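Long-range contact in SspB protein (Streptomyces clavuligerus, PDB 6JUF), which probably acts as a DNA-cleaving nuclease within a phosphorothioation-sensing bacterial defence system that protects the cell against phages: residues G224-L229 with F268-A273. Numbering follows the deposited sequence.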
ATOM      1  N   GLY B 224       2.722 -13.299  17.152  1.00 24.01           N
ATOM      2  CA  GLY B 224       3.292 -14.418  16.353  1.00 29.79           C
ATOM      3  C   GLY B 224       4.678 -14.203  15.713  1.00 29.80           C
ATOM      4  O   GLY B 224       5.445 -13.261  16.033  1.00 32.08           O
ATOM      5  N   SER B 225       5.034 -15.108  14.807  1.00 21.87           N
ATOM      6  CA  SER B 225       6.312 -14.983  14.102  1.00 23.93           C
ATOM      7  C   SER B 225       6.103 -13.976  12.965  1.00 22.55           C
ATOM      8  O   SER B 225       4.952 -13.649  12.610  1.00 24.56           O
ATOM      9  CB  SER B 225       6.772 -16.308  13.547  1.00 25.02           C
ATOM     10  OG  SER B 225       5.964 -16.659  12.437  1.00 25.08           O
ATOM     11  N   ARG B 226       7.194 -13.492  12.396  1.00 17.33           N
ATOM     12  CA  ARG B 226       7.122 -12.332  11.481  1.00 18.31           C
ATOM     13  C   ARG B 226       7.896 -12.645  10.190  1.00 13.25           C
ATOM     14  O   ARG B 226       9.000 -12.170   9.998  1.00 14.38           O
ATOM     15  CB  ARG B 226       7.722 -11.082  12.127  1.00 20.09           C
ATOM     16  CG  ARG B 226       7.206 -10.781  13.527  1.00 20.99           C
ATOM     17  CD  ARG B 226       6.254  -9.645  13.580  1.00 13.92           C
ATOM     18  NE  ARG B 226       5.813  -9.409  14.947  1.00 12.60           N
ATOM     19  CZ  ARG B 226       4.544  -9.469  15.358  1.00 15.26           C
ATOM     20  NH1 ARG B 226       3.571  -9.694  14.497  1.00 13.97           N
ATOM     21  NH2 ARG B 226       4.232  -9.271  16.637  1.00 15.30           N
ATOM     22  N   PRO B 227       7.289 -13.432   9.305  1.00 13.53           N
ATOM     23  CA  PRO B 227       7.970 -13.793   8.058  1.00 14.34           C
ATOM     24  C   PRO B 227       8.294 -12.633   7.150  1.00 13.21           C
ATOM     25  O   PRO B 227       9.269 -12.731   6.391  1.00 16.15           O
ATOM     26  CB  PRO B 227       7.007 -14.775   7.377  1.00 17.81           C
ATOM     27  CG  PRO B 227       5.656 -14.412   7.978  1.00 16.24           C
ATOM     28  CD  PRO B 227       5.965 -14.093   9.418  1.00 15.79           C
ATOM     29  N   SER B 228       7.538 -11.546   7.254  1.00 11.86           N
ATOM     30  CA  SER B 228       7.825 -10.305   6.483  1.00 10.14           C
ATOM     31  C   SER B 228       8.958  -9.406   6.978  1.00 10.82           C
ATOM     32  O   SER B 228       9.280  -8.432   6.286  1.00 10.50           O
ATOM     33  CB  SER B 228       6.549  -9.437   6.291  1.00 10.13           C
ATOM     34  OG  SER B 228       6.283  -8.763   7.498  1.00 13.36           O
ATOM     35  N   LEU B 229       9.571  -9.753   8.113  1.00  8.40           N
ATOM     36  CA  LEU B 229      10.610  -8.902   8.775  1.00  8.05           C
ATOM     37  C   LEU B 229      11.968  -9.510   8.475  1.00 10.11           C
ATOM     38  O   LEU B 229      12.335 -10.548   9.077  1.00 11.01           O
ATOM     39  CB  LEU B 229      10.335  -8.808  10.264  1.00  7.07           C
ATOM     40  CG  LEU B 229      11.382  -8.060  11.123  1.00  9.86           C
ATOM     41  CD1 LEU B 229      11.727  -6.679  10.577  1.00 11.05           C
ATOM     42  CD2 LEU B 229      10.905  -8.057  12.591  1.00 10.55           C
ATOM     43  N   PHE B 268       9.396  -4.202  17.303  1.00  8.96           N
ATOM     44  CA  PHE B 268       8.924  -5.155  16.290  1.00  8.76           C
ATOM     45  C   PHE B 268       8.037  -6.243  16.874  1.00  9.88           C
ATOM     46  O   PHE B 268       7.516  -7.067  16.117  1.00  9.00           O
ATOM     47  CB  PHE B 268      10.095  -5.793  15.511  1.00  7.58           C
ATOM     48  CG  PHE B 268      10.992  -4.788  14.790  1.00  9.20           C
ATOM     49  CD1 PHE B 268      10.438  -3.646  14.174  1.00  9.48           C
ATOM     50  CD2 PHE B 268      12.331  -5.062  14.598  1.00  9.36           C
ATOM     51  CE1 PHE B 268      11.241  -2.770  13.415  1.00 10.71           C
ATOM     52  CE2 PHE B 268      13.147  -4.194  13.841  1.00  9.49           C
ATOM     53  CZ  PHE B 268      12.590  -3.066  13.227  1.00  9.09           C
ATOM     54  N   ARG B 269       7.937  -6.303  18.196  1.00 11.70           N
ATOM     55  CA  ARG B 269       7.134  -7.307  18.909  1.00 13.28           C
ATOM     56  C   ARG B 269       7.612  -8.704  18.504  1.00 10.83           C
ATOM     57  O   ARG B 269       6.839  -9.536  18.002  1.00 10.88           O
ATOM     58  CB  ARG B 269       5.607  -7.036  18.761  1.00 13.45           C
ATOM     59  CG  ARG B 269       5.151  -5.748  19.484  1.00 13.37           C
ATOM     60  CD  ARG B 269       5.783  -5.630  20.878  1.00 13.99           C
ATOM     61  NE  ARG B 269       5.467  -4.374  21.601  1.00 16.47           N
ATOM     62  CZ  ARG B 269       4.427  -4.239  22.405  1.00 14.59           C
ATOM     63  NH1 ARG B 269       3.589  -5.277  22.555  1.00 16.88           N
ATOM     64  NH2 ARG B 269       4.204  -3.078  23.022  1.00 15.10           N
ATOM     65  N   ILE B 270       8.917  -8.913  18.627  1.00 11.90           N
ATOM     66  CA  ILE B 270       9.549 -10.228  18.377  1.00 12.55           C
ATOM     67  C   ILE B 270      10.250 -10.718  19.629  1.00 11.81           C
ATOM     68  O   ILE B 270      10.634  -9.924  20.479  1.00 15.80           O
ATOM     69  CB  ILE B 270      10.517 -10.174  17.172  1.00 12.79           C
ATOM     70  CG1 ILE B 270      11.612  -9.097  17.417  1.00 13.71           C
ATOM     71  CG2 ILE B 270       9.668  -9.944  15.895  1.00 14.63           C
ATOM     72  CD1 ILE B 270      12.679  -9.052  16.319  1.00 16.75           C
ATOM     73  N   ARG B 271      10.358 -12.047  19.742  1.00 14.93           N
ATOM     74  CA  ARG B 271      10.972 -12.702  20.891  1.00 16.51           C
ATOM     75  C   ARG B 271      12.500 -12.678  20.853  1.00 14.77           C
ATOM     76  O   ARG B 271      13.077 -12.554  19.783  1.00 13.38           O
ATOM     77  CB  ARG B 271      10.484 -14.150  20.941  1.00 18.50           C
ATOM     78  CG  ARG B 271       8.993 -14.224  21.187  1.00 25.60           C
ATOM     79  CD  ARG B 271       8.544 -15.603  21.632  1.00 34.70           C
ATOM     80  NE  ARG B 271       7.161 -15.876  21.212  1.00 49.07           N
ATOM     81  CZ  ARG B 271       6.070 -15.234  21.640  1.00 46.15           C
ATOM     82  NH1 ARG B 271       6.148 -14.237  22.521  1.00 46.52           N
ATOM     83  NH2 ARG B 271       4.879 -15.587  21.173  1.00 47.92           N
ATOM     84  N   GLU B 272      13.132 -12.790  22.000  1.00 16.60           N
ATOM     85  CA  GLU B 272      14.593 -12.878  22.088  1.00 16.70           C
ATOM     86  C   GLU B 272      15.157 -13.920  21.137  1.00 16.09           C
ATOM     87  O   GLU B 272      16.203 -13.659  20.551  1.00 13.04           O
ATOM     88  CB  GLU B 272      15.042 -13.196  23.531  1.00 17.98           C
ATOM     89  CG  GLU B 272      16.511 -12.909  23.768  1.00 15.86           C
ATOM     90  CD  GLU B 272      16.892 -13.106  25.219  1.00 21.71           C
ATOM     91  OE1 GLU B 272      16.275 -12.487  26.127  1.00 24.36           O
ATOM     92  OE2 GLU B 272      17.823 -13.864  25.432  1.00 29.18           O
ATOM     93  N   ALA B 273      14.503 -15.085  21.008  1.00 15.92           N
ATOM     94  CA  ALA B 273      14.976 -16.197  20.163  1.00 17.44           C
ATOM     95  C   ALA B 273      15.012 -15.720  18.732  1.00 14.29           C
ATOM     96  O   ALA B 273      15.904 -16.092  17.960  1.00 16.13           O
ATOM     97  CB  ALA B 273      14.058 -17.442  20.267  1.00 18.06           C
TER
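Arg226 reaches from a type I beta turn (Arg226 to Leu229, closed by Leu229 N to Arg226 O) to the short connection between helix 264-268 and helix 272-285. Within the DUF4007 region and away from the magnesium ligand Glu18, the contact thus joins this connection to the loop between strand 218-221 and helix 231-243. The polar part is a side-on grip by one guanidinium on one carbonyl: Arg226 NE and NH2 both donate to Arg269 O, at 3.2 and 3.0 Å. The acceptor lies close to the guanidinium plane in both bonds, but the carbonyl is used unequally, NH2 sitting on a lone pair in its plane and NE standing 54° out of it. A weak third bond runs from Arg226 NE to Phe268 O. Both carbonyls lie where the chain leaves helical geometry, Arg269 having positive phi (57°). Arg226 NH2 also donates to Thr222 O of its own loop, so this nitrogen bridges the loop and the Arg269 carbonyl, while Gly224 O lies over the centre of one guanidinium face.

The apolar part is carried by Leu229. Its CD2 packs on Phe268 CB at 3.8 Å, and CD1 lies over one ring face, offset toward the rim; the two side chains cross at about a right angle. Trp111 and Ile234 also touch Leu229. Ile270 CG2 joins both parts, 4.0 Å from Leu229 CD2 and 3.5 Å from Arg226 CG.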